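Putative isohexenylglutaconyl-CoA hydratase (Pseudomonas aeruginosa, PDB 4ZU2) probably hydrates isohexenylglutaconyl-CoA in bacterial terpene (citronellate) breakdown, as a member of the crotonase (enoyl-CoA hydratase/isomerase) family. Local coordinates at residues N88-Q99 against P146-V154; Q103-L114 against S124-F135. One frame throughout, in Å; residues are numbered along the deposited sequence.

Interaction 1: residues N88-Q99 against P146-V154; sequences NRAFGSLLEEAQ and PAQIAPFVV
Phe152 packs against helix 81-99 beside Leu95, whose CB sits over one face of the ring, 4.0 Å from its centroid, in a CH-pi contact. With CG of Phe152 anti to its carbonyl carbon, the ring reaches across to the neighbouring helix. Its edge is met in plane by the amide of Gln99, turned 83° to the ring, with Gln99 NE2 3.7 Å from Phe152 CD1. A water links Gln99 NE2 to Phe152 O, and Gln99 OE1 is bonded to Arg163 of the third subunit. In this crotonase-fold trimer the two helix segments run at 28° with axes 10.7 Å apart, and Gln148, just before helix 149-157, lies against Gly92, their CA atoms 5.2 Å apart. The Gln148 chain bends at chi2 (-63°), folding its amide back toward Asn88: Gln148 NE2 gives a 3.0 Å hydrogen bond to Asn88 OD1, arriving from above the carbonyl plane, the two amides being perpendicular. Gln148 NE2 also bonds to Leu231 O of the second subunit, while Gln148 OE1 lies 3.0 Å from Gly92 CA. Nearby, Arg89 NH1 and NH2 grip Glu96 OE2 end-on, and Arg89 NE pairs with Asp232 of the second subunit.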
loop_
_atom_site.group_PDB
_atom_site.type_symbol
_atom_site.label_atom_id
_atom_site.label_comp_id
_atom_site.label_asym_id
_atom_site.label_seq_id
_atom_site.Cartn_x
_atom_site.Cartn_y
_atom_site.Cartn_z
ATOM N N ASN A 88 -12.982 -24.653 1.519
ATOM C CA ASN A 88 -12.146 -23.455 1.211
ATOM C C ASN A 88 -12.837 -22.142 1.673
ATOM O O ASN A 88 -12.241 -21.331 2.350
ATOM C CB ASN A 88 -11.767 -23.388 -0.285
ATOM C CG ASN A 88 -10.751 -22.295 -0.609
ATOM O OD1 ASN A 88 -11.043 -21.347 -1.344
ATOM N ND2 ASN A 88 -9.536 -22.439 -0.084
ATOM N N ARG A 89 -14.123 -21.971 1.372
ATOM C CA ARG A 89 -14.816 -20.770 1.838
ATOM C C ARG A 89 -14.847 -20.644 3.364
ATOM O O ARG A 89 -14.687 -19.543 3.902
ATOM C CB ARG A 89 -16.247 -20.659 1.305
ATOM C CG ARG A 89 -16.889 -19.340 1.701
ATOM C CD ARG A 89 -16.128 -18.196 1.103
ATOM N NE ARG A 89 -16.704 -16.880 1.343
ATOM C CZ ARG A 89 -16.447 -16.140 2.415
ATOM N NH1 ARG A 89 -15.628 -16.598 3.356
ATOM N NH2 ARG A 89 -16.993 -14.936 2.535
ATOM N N ALA A 90 -15.039 -21.764 4.072
ATOM C CA ALA A 90 -14.948 -21.732 5.533
ATOM C C ALA A 90 -13.535 -21.354 6.043
ATOM O O ALA A 90 -13.409 -20.769 7.097
ATOM C CB ALA A 90 -15.419 -23.048 6.166
ATOM N N PHE A 91 -12.482 -21.663 5.297
ATOM C CA PHE A 91 -11.164 -21.220 5.704
ATOM C C PHE A 91 -11.119 -19.691 5.403
ATOM O O PHE A 91 -10.452 -18.920 6.087
ATOM C CB PHE A 91 -10.032 -22.015 5.033
ATOM C CG PHE A 91 -8.669 -21.331 5.137
ATOM C CD1 PHE A 91 -8.081 -21.092 6.369
ATOM C CD2 PHE A 91 -8.018 -20.867 4.008
ATOM C CE1 PHE A 91 -6.871 -20.444 6.467
ATOM C CE2 PHE A 91 -6.797 -20.194 4.117
ATOM C CZ PHE A 91 -6.224 -20.012 5.356
ATOM N N GLY A 92 -11.892 -19.239 4.430
ATOM C CA GLY A 92 -11.987 -17.808 4.191
ATOM C C GLY A 92 -12.739 -17.117 5.324
ATOM O O GLY A 92 -12.416 -15.988 5.697
ATOM N N SER A 93 -13.744 -17.790 5.867
ATOM C CA SER A 93 -14.466 -17.240 7.006
ATOM C C SER A 93 -13.557 -17.142 8.218
ATOM O O SER A 93 -13.674 -16.189 8.972
ATOM C CB SER A 93 -15.697 -18.064 7.349
ATOM O OG SER A 93 -16.564 -18.139 6.255
ATOM N N LEU A 94 -12.639 -18.091 8.411
ATOM C CA LEU A 94 -11.691 -17.964 9.537
ATOM C C LEU A 94 -10.861 -16.687 9.396
ATOM O O LEU A 94 -10.649 -16.006 10.356
ATOM C CB LEU A 94 -10.766 -19.172 9.664
ATOM C CG LEU A 94 -9.470 -18.986 10.464
ATOM C CD1 LEU A 94 -9.718 -18.504 11.860
ATOM C CD2 LEU A 94 -8.731 -20.314 10.548
ATOM N N LEU A 95 -10.392 -16.380 8.183
ATOM C CA LEU A 95 -9.501 -15.250 7.971
ATOM C C LEU A 95 -10.277 -13.966 8.178
ATOM O O LEU A 95 -9.753 -12.983 8.706
ATOM C CB LEU A 95 -8.853 -15.272 6.565
ATOM C CG LEU A 95 -7.942 -16.441 6.151
ATOM C CD1 LEU A 95 -7.507 -16.343 4.648
ATOM C CD2 LEU A 95 -6.720 -16.584 7.059
ATOM N N GLU A 96 -11.549 -13.998 7.809
ATOM C CA GLU A 96 -12.387 -12.819 7.934
ATOM C C GLU A 96 -12.587 -12.477 9.391
ATOM O O GLU A 96 -12.509 -11.303 9.772
ATOM C CB GLU A 96 -13.769 -13.026 7.306
ATOM C CG GLU A 96 -13.776 -12.974 5.821
ATOM C CD GLU A 96 -15.200 -13.020 5.234
ATOM O OE1 GLU A 96 -15.682 -11.926 4.828
ATOM O OE2 GLU A 96 -15.801 -14.147 5.165
ATOM N N GLU A 97 -12.878 -13.509 10.179
ATOM C CA GLU A 97 -13.213 -13.356 11.589
ATOM C C GLU A 97 -11.980 -13.166 12.486
ATOM O O GLU A 97 -12.087 -12.634 13.599
ATOM C CB GLU A 97 -14.068 -14.521 12.061
ATOM C CG GLU A 97 -15.390 -14.752 11.262
ATOM C CD GLU A 97 -15.861 -16.249 11.223
ATOM O OE1 GLU A 97 -15.284 -17.103 11.904
ATOM O OE2 GLU A 97 -16.827 -16.569 10.520
ATOM N N ALA A 98 -10.814 -13.581 12.004
ATOM C CA ALA A 98 -9.602 -13.310 12.740
ATOM C C ALA A 98 -9.209 -11.837 12.472
ATOM O O ALA A 98 -9.004 -11.064 13.408
ATOM C CB ALA A 98 -8.499 -14.267 12.330
ATOM N N GLN A 99 -9.114 -11.484 11.188
ATOM C CA GLN A 99 -8.858 -10.117 10.718
ATOM C C GLN A 99 -9.724 -9.102 11.454
ATOM O O GLN A 99 -9.261 -8.016 11.839
ATOM C CB GLN A 99 -9.135 -10.003 9.207
ATOM C CG GLN A 99 -8.916 -8.581 8.573
ATOM C CD GLN A 99 -7.498 -8.357 8.115
ATOM O OE1 GLN A 99 -6.550 -8.732 8.797
ATOM N NE2 GLN A 99 -7.341 -7.810 6.913
ATOM N N PRO A 146 -3.968 -19.739 -4.191
ATOM C CA PRO A 146 -4.113 -19.159 -2.858
ATOM C C PRO A 146 -5.384 -18.250 -2.861
ATOM O O PRO A 146 -5.281 -17.042 -2.787
ATOM C CB PRO A 146 -2.788 -18.377 -2.667
ATOM C CG PRO A 146 -2.372 -17.957 -4.096
ATOM C CD PRO A 146 -3.008 -19.004 -5.034
ATOM N N ALA A 147 -6.554 -18.879 -3.019
ATOM C CA ALA A 147 -7.804 -18.206 -3.430
ATOM C C ALA A 147 -8.393 -17.308 -2.368
ATOM O O ALA A 147 -8.689 -16.135 -2.633
ATOM C CB ALA A 147 -8.824 -19.216 -3.830
ATOM N N GLN A 148 -8.547 -17.857 -1.161
ATOM C CA GLN A 148 -9.024 -17.083 -0.022
ATOM C C GLN A 148 -7.908 -16.159 0.470
ATOM O O GLN A 148 -8.188 -15.132 1.058
ATOM C CB GLN A 148 -9.428 -17.970 1.156
ATOM C CG GLN A 148 -10.482 -18.996 0.885
ATOM C CD GLN A 148 -11.793 -18.359 0.490
ATOM O OE1 GLN A 148 -12.401 -17.634 1.264
ATOM N NE2 GLN A 148 -12.207 -18.601 -0.731
ATOM N N ILE A 149 -6.648 -16.565 0.299
ATOM C CA ILE A 149 -5.523 -15.722 0.733
ATOM C C ILE A 149 -5.427 -14.413 -0.055
ATOM O O ILE A 149 -5.022 -13.375 0.516
ATOM C CB ILE A 149 -4.208 -16.512 0.629
ATOM C CG1 ILE A 149 -4.191 -17.637 1.682
ATOM C CG2 ILE A 149 -3.018 -15.688 0.799
ATOM C CD1 ILE A 149 -3.311 -18.734 1.311
ATOM N N ALA A 150 -5.756 -14.463 -1.348
ATOM C CA ALA A 150 -5.430 -13.374 -2.281
ATOM C C ALA A 150 -5.741 -11.967 -1.736
ATOM O O ALA A 150 -4.886 -11.091 -1.685
ATOM C CB ALA A 150 -6.115 -13.567 -3.605
ATOM N N PRO A 151 -6.973 -11.749 -1.315
ATOM C CA PRO A 151 -7.349 -10.416 -0.835
ATOM C C PRO A 151 -6.633 -10.005 0.447
ATOM O O PRO A 151 -6.360 -8.844 0.644
ATOM C CB PRO A 151 -8.857 -10.556 -0.605
ATOM C CG PRO A 151 -9.143 -11.958 -0.588
ATOM C CD PRO A 151 -8.132 -12.636 -1.410
ATOM N N PHE A 152 -6.282 -10.965 1.294
ATOM C CA PHE A 152 -5.635 -10.624 2.524
ATOM C C PHE A 152 -4.115 -10.335 2.314
ATOM O O PHE A 152 -3.518 -9.527 3.020
ATOM C CB PHE A 152 -5.918 -11.666 3.599
ATOM C CG PHE A 152 -7.384 -11.782 3.985
ATOM C CD1 PHE A 152 -7.981 -10.829 4.800
ATOM C CD2 PHE A 152 -8.144 -12.876 3.558
ATOM C CE1 PHE A 152 -9.304 -10.955 5.167
ATOM C CE2 PHE A 152 -9.457 -12.991 3.878
ATOM C CZ PHE A 152 -10.053 -12.037 4.689
ATOM N N VAL A 153 -3.516 -10.943 1.314
ATOM C CA VAL A 153 -2.117 -10.689 1.056
ATOM C C VAL A 153 -1.941 -9.365 0.293
ATOM O O VAL A 153 -0.979 -8.644 0.529
ATOM C CB VAL A 153 -1.407 -11.858 0.314
ATOM C CG1 VAL A 153 -1.958 -12.052 -1.085
ATOM C CG2 VAL A 153 0.121 -11.614 0.243
ATOM N N VAL A 154 -2.836 -9.067 -0.634
ATOM C CA VAL A 154 -2.793 -7.773 -1.325
ATOM C C VAL A 154 -3.016 -6.669 -0.278
ATOM O O VAL A 154 -2.295 -5.684 -0.244
ATOM C CB VAL A 154 -3.870 -7.704 -2.426
ATOM C CG1 VAL A 154 -3.927 -6.301 -3.053
ATOM C CG2 VAL A 154 -3.632 -8.796 -3.439
HETATM O O HOH W 1 -4.522 -8.196 5.742
#

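Interaction 2: residues Q103-L114 against S124-F135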
loop_
_atom_site.group_PDB
_atom_site.type_symbol
_atom_site.label_atom_id
_atom_site.label_comp_id
_atom_site.label_asym_id
_atom_site.label_seq_id
_atom_site.Cartn_x
_atom_site.Cartn_y
_atom_site.Cartn_z
ATOM N N GLN A 103 -10.163 -7.885 19.577
ATOM C CA GLN A 103 -8.847 -8.022 20.200
ATOM C C GLN A 103 -7.699 -7.637 19.297
ATOM O O GLN A 103 -7.793 -7.777 18.066
ATOM C CB GLN A 103 -8.598 -9.522 20.526
ATOM C CG GLN A 103 -9.445 -10.126 21.632
ATOM C CD GLN A 103 -10.822 -10.531 21.193
ATOM O OE1 GLN A 103 -11.065 -10.821 20.015
ATOM N NE2 GLN A 103 -11.749 -10.562 22.155
ATOM N N LEU A 104 -6.587 -7.242 19.924
ATOM C CA LEU A 104 -5.275 -7.259 19.270
ATOM C C LEU A 104 -4.846 -8.744 19.034
ATOM O O LEU A 104 -4.894 -9.564 19.943
ATOM C CB LEU A 104 -4.232 -6.552 20.134
ATOM C CG LEU A 104 -2.892 -6.230 19.475
ATOM C CD1 LEU A 104 -2.960 -4.978 18.624
ATOM C CD2 LEU A 104 -1.749 -6.089 20.520
ATOM N N LEU A 105 -4.458 -9.067 17.802
ATOM C CA LEU A 105 -4.073 -10.408 17.421
ATOM C C LEU A 105 -2.602 -10.332 17.108
ATOM O O LEU A 105 -2.199 -9.634 16.172
ATOM C CB LEU A 105 -4.842 -10.874 16.197
ATOM C CG LEU A 105 -4.396 -12.226 15.604
ATOM C CD1 LEU A 105 -4.499 -13.405 16.604
ATOM C CD2 LEU A 105 -5.197 -12.574 14.370
ATOM N N VAL A 106 -1.801 -11.006 17.919
ATOM C CA VAL A 106 -0.359 -11.031 17.700
ATOM C C VAL A 106 0.030 -12.399 17.147
ATOM O O VAL A 106 -0.325 -13.410 17.732
ATOM C CB VAL A 106 0.428 -10.753 19.009
ATOM C CG1 VAL A 106 1.943 -10.641 18.726
ATOM C CG2 VAL A 106 -0.108 -9.507 19.674
ATOM N N ALA A 107 0.741 -12.429 16.019
ATOM C CA ALA A 107 1.268 -13.690 15.530
ATOM C C ALA A 107 2.767 -13.824 15.797
ATOM O O ALA A 107 3.540 -13.002 15.384
ATOM C CB ALA A 107 0.957 -13.912 14.047
ATOM N N LEU A 108 3.147 -14.908 16.468
ATOM C CA LEU A 108 4.541 -15.269 16.650
ATOM C C LEU A 108 4.883 -16.408 15.683
ATOM O O LEU A 108 4.508 -17.576 15.894
ATOM C CB LEU A 108 4.767 -15.646 18.125
ATOM C CG LEU A 108 6.186 -15.524 18.704
ATOM C CD1 LEU A 108 6.769 -14.169 18.405
ATOM C CD2 LEU A 108 6.161 -15.726 20.182
ATOM N N VAL A 109 5.538 -16.068 14.577
ATOM C CA VAL A 109 5.716 -17.027 13.491
ATOM C C VAL A 109 7.166 -17.582 13.447
ATOM O O VAL A 109 8.133 -16.847 13.383
ATOM C CB VAL A 109 5.251 -16.432 12.116
ATOM C CG1 VAL A 109 3.791 -15.911 12.199
ATOM C CG2 VAL A 109 6.148 -15.337 11.669
ATOM N N GLU A 110 7.282 -18.902 13.508
ATOM C CA GLU A 110 8.565 -19.582 13.502
ATOM C C GLU A 110 8.475 -20.661 12.467
ATOM O O GLU A 110 7.401 -21.176 12.235
ATOM C CB GLU A 110 8.819 -20.231 14.845
ATOM C CG GLU A 110 8.777 -19.279 15.986
ATOM C CD GLU A 110 8.883 -19.998 17.296
ATOM O OE1 GLU A 110 10.040 -20.268 17.730
ATOM O OE2 GLU A 110 7.798 -20.325 17.856
ATOM N N GLY A 111 9.615 -20.998 11.867
ATOM C CA GLY A 111 9.738 -22.120 10.945
ATOM C C GLY A 111 8.826 -21.961 9.747
ATOM O O GLY A 111 8.843 -20.925 9.097
ATOM N N ALA A 112 7.992 -22.965 9.492
ATOM C CA ALA A 112 7.134 -22.939 8.302
ATOM C C ALA A 112 5.904 -22.036 8.466
ATOM O O ALA A 112 5.086 -22.207 9.391
ATOM C CB ALA A 112 6.712 -24.365 7.929
ATOM N N VAL A 113 5.805 -21.076 7.558
ATOM C CA VAL A 113 4.669 -20.141 7.470
ATOM C C VAL A 113 4.176 -20.165 6.014
ATOM O O VAL A 113 4.523 -19.309 5.204
ATOM C CB VAL A 113 5.104 -18.725 7.849
ATOM C CG1 VAL A 113 3.904 -17.818 8.017
ATOM C CG2 VAL A 113 5.957 -18.733 9.105
ATOM N N LEU A 114 3.460 -21.219 5.661
ATOM C CA LEU A 114 3.185 -21.538 4.250
ATOM C C LEU A 114 1.697 -21.737 3.923
ATOM O O LEU A 114 0.964 -22.365 4.701
ATOM C CB LEU A 114 3.850 -22.851 3.887
ATOM C CG LEU A 114 5.359 -23.005 4.071
ATOM C CD1 LEU A 114 5.756 -24.430 3.733
ATOM C CD2 LEU A 114 6.143 -22.012 3.197
ATOM N N SER A 124 -2.970 -10.661 11.138
ATOM C CA SER A 124 -2.604 -10.238 12.485
ATOM C C SER A 124 -2.454 -8.688 12.557
ATOM O O SER A 124 -2.077 -8.038 11.565
ATOM C CB SER A 124 -1.301 -10.932 12.912
ATOM O OG SER A 124 -0.238 -10.589 12.044
ATOM N N ASP A 125 -2.742 -8.111 13.719
ATOM C CA ASP A 125 -2.378 -6.706 13.998
ATOM C C ASP A 125 -0.857 -6.540 14.217
ATOM O O ASP A 125 -0.280 -5.545 13.837
ATOM C CB ASP A 125 -3.116 -6.165 15.215
ATOM C CG ASP A 125 -4.614 -6.249 15.076
ATOM O OD1 ASP A 125 -5.128 -5.770 14.045
ATOM O OD2 ASP A 125 -5.264 -6.789 15.990
ATOM N N VAL A 126 -0.231 -7.546 14.799
ATOM C CA VAL A 126 1.207 -7.573 14.999
ATOM C C VAL A 126 1.770 -8.996 14.744
ATOM O O VAL A 126 1.346 -9.991 15.346
ATOM C CB VAL A 126 1.575 -7.057 16.434
ATOM C CG1 VAL A 126 3.105 -6.863 16.600
ATOM C CG2 VAL A 126 0.870 -5.756 16.715
ATOM N N ALA A 127 2.683 -9.081 13.793
ATOM C CA ALA A 127 3.433 -10.312 13.498
ATOM C C ALA A 127 4.920 -10.135 13.869
ATOM O O ALA A 127 5.584 -9.148 13.465
ATOM C CB ALA A 127 3.327 -10.638 12.072
ATOM N N ILE A 128 5.412 -11.077 14.662
ATOM C CA ILE A 128 6.810 -11.144 15.072
ATOM C C ILE A 128 7.373 -12.475 14.535
ATOM O O ILE A 128 6.914 -13.532 14.930
ATOM C CB ILE A 128 6.914 -11.118 16.617
ATOM C CG1 ILE A 128 6.275 -9.841 17.207
ATOM C CG2 ILE A 128 8.365 -11.226 17.064
ATOM C CD1 ILE A 128 5.647 -10.014 18.567
ATOM N N ALA A 129 8.358 -12.430 13.642
ATOM C CA ALA A 129 8.880 -13.662 13.032
ATOM C C ALA A 129 10.296 -13.965 13.486
ATOM O O ALA A 129 11.075 -13.054 13.819
ATOM C CB ALA A 129 8.854 -13.562 11.537
ATOM N N ALA A 130 10.609 -15.259 13.503
ATOM C CA ALA A 130 11.980 -15.745 13.640
ATOM C C ALA A 130 12.700 -15.525 12.307
ATOM O O ALA A 130 12.138 -15.809 11.259
ATOM C CB ALA A 130 11.937 -17.202 13.960
ATOM N N ALA A 131 13.931 -15.020 12.328
ATOM C CA ALA A 131 14.677 -14.771 11.092
ATOM C C ALA A 131 14.780 -15.979 10.194
ATOM O O ALA A 131 14.918 -15.827 8.984
ATOM C CB ALA A 131 16.106 -14.280 11.414
ATOM N N ASP A 132 14.777 -17.174 10.777
ATOM C CA ASP A 132 14.916 -18.392 9.984
ATOM C C ASP A 132 13.539 -19.008 9.617
ATOM O O ASP A 132 13.452 -20.164 9.190
ATOM C CB ASP A 132 15.815 -19.407 10.725
ATOM C CG ASP A 132 15.296 -19.747 12.124
ATOM O OD1 ASP A 132 14.178 -19.296 12.451
ATOM O OD2 ASP A 132 15.993 -20.462 12.897
ATOM N N ALA A 133 12.464 -18.248 9.808
ATOM C CA ALA A 133 11.139 -18.695 9.395
ATOM C C ALA A 133 11.151 -18.777 7.884
ATOM O O ALA A 133 11.879 -18.025 7.256
ATOM C CB ALA A 133 10.067 -17.744 9.907
ATOM N N GLN A 134 10.418 -19.733 7.296
ATOM C CA GLN A 134 10.279 -19.782 5.842
ATOM C C GLN A 134 8.808 -19.630 5.396
ATOM O O GLN A 134 7.920 -20.459 5.686
ATOM C CB GLN A 134 10.968 -21.001 5.205
ATOM C CG GLN A 134 12.549 -20.912 4.926
ATOM C CD GLN A 134 13.094 -19.591 4.295
ATOM O OE1 GLN A 134 12.937 -18.525 4.868
ATOM N NE2 GLN A 134 13.792 -19.685 3.149
ATOM N N PHE A 135 8.606 -18.524 4.685
ATOM C CA PHE A 135 7.338 -18.074 4.148
ATOM C C PHE A 135 7.197 -18.453 2.685
ATOM O O PHE A 135 8.183 -18.558 1.949
ATOM C CB PHE A 135 7.244 -16.536 4.226
ATOM C CG PHE A 135 7.322 -15.997 5.601
ATOM C CD1 PHE A 135 8.562 -15.794 6.204
ATOM C CD2 PHE A 135 6.169 -15.673 6.303
ATOM C CE1 PHE A 135 8.644 -15.287 7.511
ATOM C CE2 PHE A 135 6.240 -15.184 7.603
ATOM C CZ PHE A 135 7.488 -14.995 8.211
HETATM O O HOH W 2 12.243 -20.680 13.207
#
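Asp125 OD2 accepts the backbone N-H of Leu105 at 3.0 Å, on the anti side of the carboxylate, and also forms a salt bridge with Lys216; Asp125 OD1 pairs with Arg163 of the third subunit. This buried carboxylate is thus held from several directions, which would be expected to stabilise its negative charge. Beyond it, strands 104-109 and 126-130 run parallel, joined by alternating backbone bonds from Val126 N to Leu105 O as far as Ala130 N to Val109 O. The bond from Ile128 N to Ala107 O, 2.8 Å long, is nearly straight, 172° at the hydrogen. The pairing then breaks: a type I turn from Ala130 to Ala133 lengthens one chain by two residues against Glu110 and Gly111. Parallel pairing resumes with Gln134 N on Gly111 O and Val113 N on Gln134 O.

On the sheet face of Val106 and Leu108, Leu108 CD1 lies 3.5 Å from Ile128 CB, and Val106 CG1 meets Ile128 CD1. Val109 and Ala129 share the other face, where Val109 CG2, placed between its backbone N and carbonyl carbon, presses on Ala129 CB at 3.2 Å, tighter than usual for two carbons. Farther along, Val113 lies beside Phe135, pointing the same way; its CG2 sits over one ring face, 4.2 Å from the centroid, and Val113 CG1 approaches Phe135 CE2 at 3.5 Å.

Strands 104-109 and 112-114 and helix 116-121, followed by the next strand pair, 126-130 and 134-136, make one turn of the beta-beta-alpha spiral of the crotonase fold. Strand 104-109 is flanked by strand 54-59 and strand 126-130 by strand 185-187, while helix 190-205 covers Leu104, Val106 and Leu108; Phe135 meets Phe172 ring to ring.

Overall arrangement
After the first strands of the central sheet (9-14, 17-22 and 54-59), the chain reaches helix 81-99, turns, and enters strand 104-109 and then 112-114. Past helix 116-121 it comes back to run alongside, in the same direction, as strands 126-130 and 134-136, where interaction 2 closes a short loop with only nine residues between its segments. The chain then runs on to helix 149-157, whose packing against helix 81-99 in interaction 1 closes a longer loop. Interaction 2 is therefore nested inside interaction 1. Their centres are about 16 Å apart, yet Ala98 O lies 4.2 Å from Leu105 CD2. Interaction 2 joins neighbouring strands in both sheets, interaction 1 the helices that precede and follow them.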